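Local structure of xyloglucan-specific endo-beta-1,4-glucanase (Uncultured bacterium, 4W88) at residues F230-W241 with Q275-W286; T25-A33 with P61-G69. The protein cleaves internal beta-1,4-glucosidic bonds in the backbone of xyloglucan, as an endo-acting member of glycoside hydrolase family 5. The protein carries 1 engineered substitution. One frame throughout, in Å; residues are numbered along the deposited sequence.

Interaction 1: residues F230-W241 with Q275-W286; sequences FTYVADGSYSVW and QFKENTEDIVRW. With BGC (beta-D-glucopyranose), chain C.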
loop_
_atom_site.group_PDB
_atom_site.type_symbol
_atom_site.label_atom_id
_atom_site.label_comp_id
_atom_site.label_asym_id
_atom_site.label_seq_id
_atom_site.Cartn_x
_atom_site.Cartn_y
_atom_site.Cartn_z
ATOM N N PHE A 230 -4.892 -19.477 -0.095
ATOM C CA PHE A 230 -3.949 -19.687 -1.179
ATOM C C PHE A 230 -2.685 -18.845 -1.015
ATOM O O PHE A 230 -1.577 -19.305 -1.291
ATOM C CB PHE A 230 -4.594 -19.387 -2.524
ATOM C CG PHE A 230 -3.647 -19.575 -3.663
ATOM C CD1 PHE A 230 -3.226 -20.846 -4.027
ATOM C CD2 PHE A 230 -3.169 -18.514 -4.359
ATOM C CE1 PHE A 230 -2.308 -21.005 -5.063
ATOM C CE2 PHE A 230 -2.262 -18.680 -5.383
ATOM C CZ PHE A 230 -1.820 -19.917 -5.720
ATOM N N THR A 231 -2.864 -17.574 -0.615
ATOM C CA THR A 231 -1.760 -16.619 -0.662
ATOM C C THR A 231 -0.830 -16.662 0.547
ATOM O O THR A 231 0.373 -16.286 0.476
ATOM C CB THR A 231 -2.302 -15.159 -0.802
ATOM O OG1 THR A 231 -3.217 -14.914 0.262
ATOM C CG2 THR A 231 -3.059 -15.002 -2.122
ATOM N N TYR A 232 -1.411 -17.105 1.673
ATOM C CA TYR A 232 -0.681 -17.264 2.972
ATOM C C TYR A 232 -0.523 -18.719 3.406
ATOM O O TYR A 232 -1.134 -19.587 2.849
ATOM C CB TYR A 232 -1.378 -16.449 4.088
ATOM C CG TYR A 232 -1.033 -14.934 4.074
ATOM C CD1 TYR A 232 -1.517 -14.095 3.035
ATOM C CD2 TYR A 232 -0.204 -14.386 5.047
ATOM C CE1 TYR A 232 -1.167 -12.737 3.028
ATOM C CE2 TYR A 232 0.139 -13.055 5.038
ATOM C CZ TYR A 232 -0.334 -12.272 4.045
ATOM O OH TYR A 232 0.025 -10.937 4.071
ATOM N N VAL A 233 0.367 -18.956 4.336
ATOM C CA VAL A 233 0.535 -20.264 4.964
ATOM C C VAL A 233 -0.183 -20.242 6.321
ATOM O O VAL A 233 0.058 -19.333 7.108
ATOM C CB VAL A 233 2.003 -20.616 5.179
ATOM C CG1 VAL A 233 2.136 -22.032 5.800
ATOM C CG2 VAL A 233 2.740 -20.536 3.876
ATOM N N ALA A 234 -1.128 -21.169 6.518
ATOM C CA ALA A 234 -1.973 -21.223 7.720
ATOM C C ALA A 234 -2.628 -22.586 7.768
ATOM O O ALA A 234 -2.522 -23.306 6.786
ATOM C CB ALA A 234 -3.033 -20.172 7.658
ATOM N N ASP A 235 -3.322 -22.888 8.892
ATOM C CA ASP A 235 -4.036 -24.121 9.045
ATOM C C ASP A 235 -5.196 -24.004 8.079
ATOM O O ASP A 235 -6.021 -23.126 8.189
ATOM C CB ASP A 235 -4.537 -24.217 10.497
ATOM C CG ASP A 235 -5.566 -25.363 10.767
ATOM O OD1 ASP A 235 -5.785 -26.284 9.966
ATOM O OD2 ASP A 235 -6.184 -25.322 11.875
ATOM N N GLY A 236 -5.224 -24.883 7.107
ATOM C CA GLY A 236 -6.264 -24.856 6.043
ATOM C C GLY A 236 -5.735 -24.364 4.691
ATOM O O GLY A 236 -6.445 -24.421 3.646
ATOM N N SER A 237 -4.471 -23.929 4.667
ATOM C CA SER A 237 -3.947 -23.330 3.442
ATOM C C SER A 237 -3.644 -24.347 2.365
ATOM O O SER A 237 -3.470 -25.570 2.686
ATOM C CB SER A 237 -2.720 -22.434 3.704
ATOM O OG SER A 237 -1.568 -23.115 4.146
ATOM N N TYR A 238 -3.561 -23.917 1.124
ATOM C CA TYR A 238 -3.300 -24.845 0.031
ATOM C C TYR A 238 -2.435 -24.122 -1.002
ATOM O O TYR A 238 -2.359 -22.874 -1.016
ATOM C CB TYR A 238 -4.642 -25.313 -0.579
ATOM C CG TYR A 238 -5.585 -24.215 -0.919
ATOM C CD1 TYR A 238 -6.526 -23.724 -0.004
ATOM C CD2 TYR A 238 -5.562 -23.654 -2.164
ATOM C CE1 TYR A 238 -7.410 -22.694 -0.342
ATOM C CE2 TYR A 238 -6.443 -22.623 -2.510
ATOM C CZ TYR A 238 -7.343 -22.120 -1.596
ATOM O OH TYR A 238 -8.185 -21.083 -1.931
ATOM N N SER A 239 -1.786 -24.884 -1.892
ATOM C CA SER A 239 -0.951 -24.362 -2.927
ATOM C C SER A 239 -1.411 -24.582 -4.335
ATOM O O SER A 239 -0.720 -24.173 -5.278
ATOM C CB SER A 239 0.431 -24.920 -2.763
ATOM O OG SER A 239 0.472 -26.331 -3.075
ATOM N N VAL A 240 -2.541 -25.261 -4.505
ATOM C CA VAL A 240 -3.068 -25.549 -5.816
ATOM C C VAL A 240 -4.076 -24.496 -6.221
ATOM O O VAL A 240 -4.915 -24.103 -5.458
ATOM C CB VAL A 240 -3.738 -26.933 -5.805
ATOM C CG1 VAL A 240 -4.420 -27.247 -7.136
ATOM C CG2 VAL A 240 -2.741 -27.988 -5.387
ATOM N N TRP A 241 -4.028 -24.097 -7.479
ATOM C CA TRP A 241 -4.987 -23.170 -8.036
ATOM C C TRP A 241 -5.565 -23.737 -9.292
ATOM O O TRP A 241 -4.908 -23.730 -10.374
ATOM C CB TRP A 241 -4.402 -21.756 -8.265
ATOM C CG TRP A 241 -5.487 -20.801 -8.560
ATOM C CD1 TRP A 241 -5.975 -20.441 -9.785
ATOM C CD2 TRP A 241 -6.340 -20.198 -7.598
ATOM N NE1 TRP A 241 -7.074 -19.608 -9.639
ATOM C CE2 TRP A 241 -7.297 -19.427 -8.298
ATOM C CE3 TRP A 241 -6.382 -20.233 -6.204
ATOM C CZ2 TRP A 241 -8.266 -18.708 -7.661
ATOM C CZ3 TRP A 241 -7.322 -19.458 -5.565
ATOM C CH2 TRP A 241 -8.283 -18.750 -6.281
ATOM N N GLN A 275 2.365 -16.018 -1.569
ATOM C CA GLN A 275 3.598 -16.564 -1.117
ATOM C C GLN A 275 3.964 -17.783 -1.970
ATOM O O GLN A 275 3.107 -18.579 -2.392
ATOM C CB GLN A 275 3.540 -16.971 0.368
ATOM C CG GLN A 275 3.413 -15.791 1.297
ATOM C CD GLN A 275 3.211 -16.157 2.747
ATOM O OE1 GLN A 275 3.804 -17.117 3.263
ATOM N NE2 GLN A 275 2.370 -15.385 3.429
ATOM N N PHE A 276 5.241 -17.837 -2.290
ATOM C CA PHE A 276 5.801 -18.907 -3.094
ATOM C C PHE A 276 5.811 -20.221 -2.336
ATOM O O PHE A 276 6.444 -20.319 -1.284
ATOM C CB PHE A 276 7.221 -18.635 -3.644
ATOM C CG PHE A 276 7.704 -19.714 -4.567
ATOM C CD1 PHE A 276 7.046 -19.896 -5.808
ATOM C CD2 PHE A 276 8.792 -20.515 -4.257
ATOM C CE1 PHE A 276 7.429 -20.903 -6.683
ATOM C CE2 PHE A 276 9.211 -21.506 -5.166
ATOM C CZ PHE A 276 8.524 -21.686 -6.369
ATOM N N LYS A 277 5.103 -21.210 -2.876
ATOM C CA LYS A 277 4.935 -22.535 -2.210
ATOM C C LYS A 277 5.306 -23.671 -3.175
ATOM O O LYS A 277 4.593 -24.667 -3.284
ATOM C CB LYS A 277 3.469 -22.714 -1.785
ATOM C CG LYS A 277 2.869 -21.711 -0.810
ATOM C CD LYS A 277 1.366 -21.854 -0.702
ATOM C CE LYS A 277 0.838 -20.807 0.278
ATOM N NZ LYS A 277 -0.573 -21.160 0.642
ATOM N N GLU A 278 6.421 -23.450 -3.916
ATOM C CA GLU A 278 6.945 -24.395 -4.930
ATOM C C GLU A 278 5.827 -24.732 -5.900
ATOM O O GLU A 278 5.622 -25.901 -6.272
ATOM C CB GLU A 278 7.577 -25.638 -4.331
ATOM C CG GLU A 278 8.520 -25.279 -3.239
ATOM C CD GLU A 278 9.842 -25.747 -3.361
ATOM O OE1 GLU A 278 10.615 -24.917 -3.872
ATOM O OE2 GLU A 278 10.060 -26.907 -2.908
ATOM N N ASN A 279 5.129 -23.688 -6.322
ATOM C CA ASN A 279 3.870 -23.819 -7.005
ATOM C C ASN A 279 3.729 -22.759 -8.093
ATOM O O ASN A 279 2.672 -22.106 -8.222
ATOM C CB ASN A 279 2.694 -23.724 -6.029
ATOM C CG ASN A 279 2.587 -22.361 -5.345
ATOM O OD1 ASN A 279 3.579 -21.657 -5.162
ATOM N ND2 ASN A 279 1.359 -21.993 -4.998
ATOM N N THR A 280 4.791 -22.604 -8.874
ATOM C CA THR A 280 4.837 -21.587 -9.904
ATOM C C THR A 280 3.618 -21.565 -10.802
ATOM O O THR A 280 2.995 -20.520 -11.035
ATOM C CB THR A 280 6.036 -21.806 -10.800
ATOM O OG1 THR A 280 7.216 -21.611 -10.034
ATOM C CG2 THR A 280 6.029 -20.772 -11.942
ATOM N N GLU A 281 3.289 -22.730 -11.351
ATOM C CA GLU A 281 2.140 -22.799 -12.305
ATOM C C GLU A 281 0.802 -22.404 -11.650
ATOM O O GLU A 281 -0.096 -21.828 -12.279
ATOM C CB GLU A 281 2.015 -24.212 -12.890
ATOM C CG GLU A 281 3.223 -24.586 -13.717
ATOM C CD GLU A 281 4.139 -25.528 -12.938
ATOM O OE1 GLU A 281 4.317 -26.732 -13.470
ATOM O OE2 GLU A 281 4.693 -25.057 -11.832
ATOM N N ASP A 282 0.635 -22.756 -10.366
ATOM C CA ASP A 282 -0.569 -22.358 -9.660
ATOM C C ASP A 282 -0.654 -20.852 -9.420
ATOM O O ASP A 282 -1.716 -20.243 -9.591
ATOM C CB ASP A 282 -0.656 -23.093 -8.302
ATOM C CG ASP A 282 -0.666 -24.571 -8.477
ATOM O OD1 ASP A 282 -1.735 -25.088 -8.847
ATOM O OD2 ASP A 282 0.375 -25.221 -8.296
ATOM N N ILE A 283 0.462 -20.278 -9.031
ATOM C CA ILE A 283 0.476 -18.830 -8.874
ATOM C C ILE A 283 0.199 -18.108 -10.206
ATOM O O ILE A 283 -0.565 -17.138 -10.216
ATOM C CB ILE A 283 1.758 -18.328 -8.177
ATOM C CG1 ILE A 283 1.809 -18.848 -6.735
ATOM C CG2 ILE A 283 1.857 -16.814 -8.276
ATOM C CD1 ILE A 283 3.102 -18.567 -5.997
ATOM N N VAL A 284 0.837 -18.550 -11.308
ATOM C CA VAL A 284 0.483 -17.998 -12.602
ATOM C C VAL A 284 -1.015 -18.039 -12.888
ATOM O O VAL A 284 -1.588 -17.045 -13.387
ATOM C CB VAL A 284 1.321 -18.666 -13.714
ATOM C CG1 VAL A 284 0.848 -18.234 -15.117
ATOM C CG2 VAL A 284 2.829 -18.341 -13.480
ATOM N N ARG A 285 -1.668 -19.185 -12.649
ATOM C CA ARG A 285 -3.107 -19.271 -12.835
ATOM C C ARG A 285 -3.903 -18.337 -11.910
ATOM O O ARG A 285 -4.879 -17.685 -12.336
ATOM C CB ARG A 285 -3.577 -20.722 -12.644
ATOM C CG ARG A 285 -3.137 -21.652 -13.773
ATOM C CD ARG A 285 -3.907 -22.976 -13.749
ATOM N NE ARG A 285 -3.340 -23.827 -12.697
ATOM C CZ ARG A 285 -2.278 -24.614 -12.829
ATOM N NH1 ARG A 285 -1.638 -24.712 -13.959
ATOM N NH2 ARG A 285 -1.846 -25.311 -11.797
ATOM N N TRP A 286 -3.474 -18.230 -10.665
ATOM C CA TRP A 286 -4.146 -17.349 -9.720
ATOM C C TRP A 286 -4.059 -15.893 -10.195
ATOM O O TRP A 286 -5.048 -15.163 -10.141
ATOM C CB TRP A 286 -3.515 -17.492 -8.334
ATOM C CG TRP A 286 -4.033 -16.492 -7.353
ATOM C CD1 TRP A 286 -5.227 -16.507 -6.675
ATOM C CD2 TRP A 286 -3.375 -15.290 -6.982
ATOM N NE1 TRP A 286 -5.352 -15.379 -5.910
ATOM C CE2 TRP A 286 -4.208 -14.617 -6.074
ATOM C CE3 TRP A 286 -2.156 -14.720 -7.339
ATOM C CZ2 TRP A 286 -3.865 -13.361 -5.541
ATOM C CZ3 TRP A 286 -1.821 -13.499 -6.824
ATOM C CH2 TRP A 286 -2.654 -12.836 -5.924
HETATM C C2 BGC C . -2.232 -10.488 7.212
HETATM C C3 BGC C . -1.683 -9.136 6.729
HETATM C C4 BGC C . -2.277 -8.729 5.424
HETATM C C5 BGC C . -3.793 -9.022 5.771
HETATM C C6 BGC C . -4.473 -8.678 4.501
HETATM C C1 BGC C . -3.661 -10.630 7.600
HETATM O O2 BGC C . -1.684 -10.593 8.442
HETATM O O3 BGC C . -0.295 -9.322 6.589
HETATM O O4 BGC C . -1.597 -7.477 4.891
HETATM O O5 BGC C . -4.128 -10.385 6.387
HETATM O O6 BGC C . -5.874 -8.592 4.516
HETATM O O HOH W 1 0.718 -19.657 -3.206
HETATM O O HOH W 2 2.021 -16.951 5.961
HETATM O O HOH W 3 0.040 -23.694 1.961
HETATM O O HOH W 4 0.913 -26.849 -5.821
#
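F230, W241 and W286 form an aromatic cluster that joins the loop after strand 218-223 of a TIM barrel to the start of helix 280-295. W286 turns an edge to the face of W241, a T-shaped pair in which the W241 six-membered ring and the W286 five-membered ring have planes 85° apart. A CH-pi contact adds to it, with W286 CA 3.7 Å from the centroid of the W241 five-membered ring. F230 CD2 lies over one face of W286, the two rings meeting obliquely with planes 38° apart, and F230 CE2 comes within 3.4 Å of W286 CB. The indole nitrogens are held elsewhere, W241 NE1 by D289 and W286 NE1 by T226.

Among the polar contacts, K277 NZ gathers three carbonyls of 230-241. Its chain is extended beyond CG (chi3 -179°), which carries NZ to Y232 O at 2.8 Å and into further bonds with F230 O and Y238 O. Each carbonyl is met from above its plane rather than on a lone pair. The positive charge beside carbonyls where helix 228-231 ends is probably favourable. Q275 N adds a backbone bond to T231 O. Beyond it, Q275 NE2 stands over one face of the Y232 ring toward its rim, 3.2 Å from Y232 CD2, with the amide plane steeply inclined to the ring; Y232 lines the glycan pocket, and Y232 OH is 3.0 Å from glucose O3.

Farther along, N279 ND2 donates to S239 O close to its own amide plane. R285 NE donates to W241 O, nearly in line with that carbonyl and at the guanidinium edge. D282 OD1 takes W241 N at 2.8 Å, and R285 NH2, through a salt bridge 3.0 Å long, reaches the same oxygen from the opposite face of the carboxylate.

Interaction 2: residues T25-A33 with P61-G69; sequences TGGGNSVNA and PVTFANHLG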
loop_
_atom_site.group_PDB
_atom_site.type_symbol
_atom_site.label_atom_id
_atom_site.label_comp_id
_atom_site.label_asym_id
_atom_site.label_seq_id
_atom_site.Cartn_x
_atom_site.Cartn_y
_atom_site.Cartn_z
ATOM N N THR A 25 11.383 -1.614 11.179
ATOM C CA THR A 25 11.260 -0.877 12.468
ATOM C C THR A 25 12.441 -1.085 13.398
ATOM O O THR A 25 12.439 -0.585 14.527
ATOM C CB THR A 25 10.003 -1.325 13.191
ATOM O OG1 THR A 25 10.109 -2.709 13.547
ATOM C CG2 THR A 25 8.744 -1.005 12.357
ATOM N N GLY A 26 13.495 -1.757 12.927
ATOM C CA GLY A 26 14.701 -1.861 13.712
ATOM C C GLY A 26 15.538 -0.604 13.545
ATOM O O GLY A 26 15.236 0.282 12.743
ATOM N N GLY A 27 16.626 -0.587 14.269
ATOM C CA GLY A 27 17.614 0.484 14.190
ATOM C C GLY A 27 17.310 1.775 14.885
ATOM O O GLY A 27 18.166 2.729 14.827
ATOM N N GLY A 28 16.146 1.886 15.498
ATOM C CA GLY A 28 15.827 3.125 16.184
ATOM C C GLY A 28 15.761 4.365 15.316
ATOM O O GLY A 28 15.284 4.324 14.177
ATOM N N ASN A 29 16.289 5.466 15.848
ATOM C CA ASN A 29 16.209 6.723 15.127
ATOM C C ASN A 29 17.430 6.857 14.262
ATOM O O ASN A 29 18.229 7.769 14.447
ATOM C CB ASN A 29 16.070 7.908 16.115
ATOM C CG ASN A 29 15.986 9.230 15.452
ATOM O OD1 ASN A 29 15.445 9.423 14.424
ATOM N ND2 ASN A 29 16.536 10.190 16.124
ATOM N N SER A 30 17.494 6.039 13.230
ATOM C CA SER A 30 18.648 5.951 12.408
ATOM C C SER A 30 18.212 5.575 10.986
ATOM O O SER A 30 17.252 4.794 10.796
ATOM C CB SER A 30 19.577 4.816 12.921
ATOM O OG SER A 30 20.579 4.715 11.936
ATOM N N VAL A 31 18.940 6.070 10.000
ATOM C CA VAL A 31 18.769 5.569 8.615
ATOM C C VAL A 31 19.016 4.056 8.441
ATOM O O VAL A 31 18.549 3.456 7.465
ATOM C CB VAL A 31 19.557 6.386 7.554
ATOM C CG1 VAL A 31 19.103 7.846 7.555
ATOM C CG2 VAL A 31 21.032 6.217 7.782
ATOM N N ASN A 32 19.699 3.446 9.417
ATOM C CA ASN A 32 19.944 2.052 9.389
ATOM C C ASN A 32 18.700 1.184 9.550
ATOM O O ASN A 32 18.758 -0.044 9.334
ATOM C CB ASN A 32 21.019 1.673 10.382
ATOM C CG ASN A 32 22.331 2.275 9.994
ATOM O OD1 ASN A 32 22.725 2.319 8.792
ATOM N ND2 ASN A 32 22.987 2.811 10.958
ATOM N N ALA A 33 17.562 1.838 9.892
ATOM C CA ALA A 33 16.268 1.110 9.913
ATOM C C ALA A 33 16.017 0.416 8.595
ATOM O O ALA A 33 15.452 -0.696 8.556
ATOM C CB ALA A 33 15.109 2.043 10.223
ATOM N N PRO A 61 6.659 1.892 1.091
ATOM C CA PRO A 61 6.139 1.926 2.461
ATOM C C PRO A 61 7.197 2.449 3.407
ATOM O O PRO A 61 8.360 2.065 3.328
ATOM C CB PRO A 61 5.825 0.476 2.734
ATOM C CG PRO A 61 6.683 -0.301 1.805
ATOM C CD PRO A 61 6.892 0.534 0.597
ATOM N N VAL A 62 6.764 3.301 4.326
ATOM C CA VAL A 62 7.680 3.942 5.250
ATOM C C VAL A 62 7.081 3.939 6.664
ATOM O O VAL A 62 5.941 4.363 6.845
ATOM C CB VAL A 62 7.987 5.379 4.888
ATOM C CG1 VAL A 62 9.023 5.950 5.810
ATOM C CG2 VAL A 62 8.503 5.497 3.461
ATOM N N THR A 63 7.855 3.510 7.653
ATOM C CA THR A 63 7.402 3.607 9.033
ATOM C C THR A 63 8.173 4.756 9.635
ATOM O O THR A 63 9.420 4.754 9.697
ATOM C CB THR A 63 7.660 2.289 9.868
ATOM O OG1 THR A 63 6.978 1.204 9.170
ATOM C CG2 THR A 63 7.092 2.447 11.261
ATOM N N PHE A 64 7.421 5.726 10.136
ATOM C CA PHE A 64 8.054 6.955 10.648
ATOM C C PHE A 64 8.278 6.946 12.144
ATOM O O PHE A 64 9.174 7.622 12.615
ATOM C CB PHE A 64 7.155 8.125 10.278
ATOM C CG PHE A 64 7.210 8.420 8.818
ATOM C CD1 PHE A 64 8.263 9.218 8.316
ATOM C CD2 PHE A 64 6.283 7.894 7.945
ATOM C CE1 PHE A 64 8.333 9.476 6.947
ATOM C CE2 PHE A 64 6.408 8.155 6.543
ATOM C CZ PHE A 64 7.468 8.928 6.050
ATOM N N ALA A 65 7.435 6.195 12.877
ATOM C CA ALA A 65 7.385 6.273 14.316
ATOM C C ALA A 65 8.753 6.497 15.028
ATOM O O ALA A 65 8.907 7.457 15.825
ATOM C CB ALA A 65 6.683 5.051 14.916
ATOM N N ASN A 66 9.683 5.562 14.842
ATOM C CA ASN A 66 10.947 5.686 15.558
ATOM C C ASN A 66 11.860 6.861 15.121
ATOM O O ASN A 66 12.849 7.184 15.817
ATOM C CB ASN A 66 11.731 4.421 15.421
ATOM C CG ASN A 66 11.101 3.280 16.139
ATOM O OD1 ASN A 66 10.323 3.441 17.090
ATOM N ND2 ASN A 66 11.410 2.098 15.689
ATOM N N HIS A 67 11.459 7.534 14.058
ATOM C CA HIS A 67 12.206 8.689 13.514
ATOM C C HIS A 67 11.558 10.000 13.912
ATOM O O HIS A 67 11.965 11.043 13.451
ATOM C CB HIS A 67 12.319 8.585 11.986
ATOM C CG HIS A 67 12.822 7.259 11.503
ATOM N ND1 HIS A 67 14.160 6.875 11.527
ATOM C CD2 HIS A 67 12.132 6.155 11.159
ATOM C CE1 HIS A 67 14.242 5.603 11.148
ATOM N NE2 HIS A 67 13.029 5.153 10.905
ATOM N N LEU A 68 10.525 9.938 14.741
ATOM C CA LEU A 68 9.804 11.140 15.183
ATOM C C LEU A 68 10.264 11.670 16.503
ATOM O O LEU A 68 10.497 10.941 17.445
ATOM C CB LEU A 68 8.289 10.870 15.295
ATOM C CG LEU A 68 7.566 10.313 14.082
ATOM C CD1 LEU A 68 6.143 9.990 14.358
ATOM C CD2 LEU A 68 7.701 11.237 12.845
ATOM N N GLY A 69 10.296 12.988 16.559
ATOM C CA GLY A 69 10.531 13.699 17.796
ATOM C C GLY A 69 9.291 13.668 18.683
ATOM O O GLY A 69 8.253 13.091 18.350
HETATM O O HOH W 5 13.410 2.385 13.431
HETATM O O HOH W 6 16.102 8.788 11.912
#
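N29 and H67 bring the two backbones closest, their CA atoms 4.7 Å apart, whereas T25 and T63 are 6.8 Å apart at CA. Two turns shape the first segment here: N29 is the centre of an inverse gamma turn, and S30 OG accepts from N32 N in an ST turn. Facing them is the short 3-10 segment 65-67.

The H67 imidazole carries much of the contact. With CG anti to the carbonyl carbon (chi1 -50°), the ring reaches across to 25-33 and offers CE1 to S30 O at 3.1 Å. S30 O and A33 CB both lie near the plane of the H67 ring and meet it at the edge; A33 CB is 3.8 Å from H67 CE1. Helix 78-92 supplies W80, whose ring stacks on H67. Water 6 bridges the segments, donating to N29 OD1 at 2.7 Å and hydrogen-bonded to H67 ND1. An alanine in place of H67 is likely to strip water 6 of its ring partner and open a gap beside S30 O and A33.

N66 packs on G28 and N29, its CB against G28 O, while N66 O approaches N29 CB to 3.3 Å. The N66 ND2 atom stands 3.1 Å from T25 O, and its bond to Y108 OH helps fix the amide. Nearer the strand ends, T25 CG2 and T63 CG2 meet at 4.0 Å in a small apolar contact. The T63 hydroxyl is turned elsewhere and is bonded to D23 O and H104 N.

Such packing joins two consecutive beta-alpha loops of the TIM barrel, those that follow the neighbouring parallel strands 15-18 and 57-60 at their C-terminal ends.

In the fold
Along the chain, the loop after strand 15-18 comes first, and interaction 2 joins it to the loop after strand 57-60, closing over helix 44-53 and the second strand itself. Interaction 1 opens much later, after strand 218-223, and closes on 275-286 after helix 246-261 and strand 267-272 have passed. The two contacts therefore lie in series, neither nested nor crossing. Each ties the segments that follow adjacent strands of the closed eight-stranded barrel: first and second for interaction 2, sixth and seventh for interaction 1, where the start of helix 280-295 is included. Their centres are 33 Å apart. Of the two, only interaction 1 contributes a residue, Y232, to the glycan pocket.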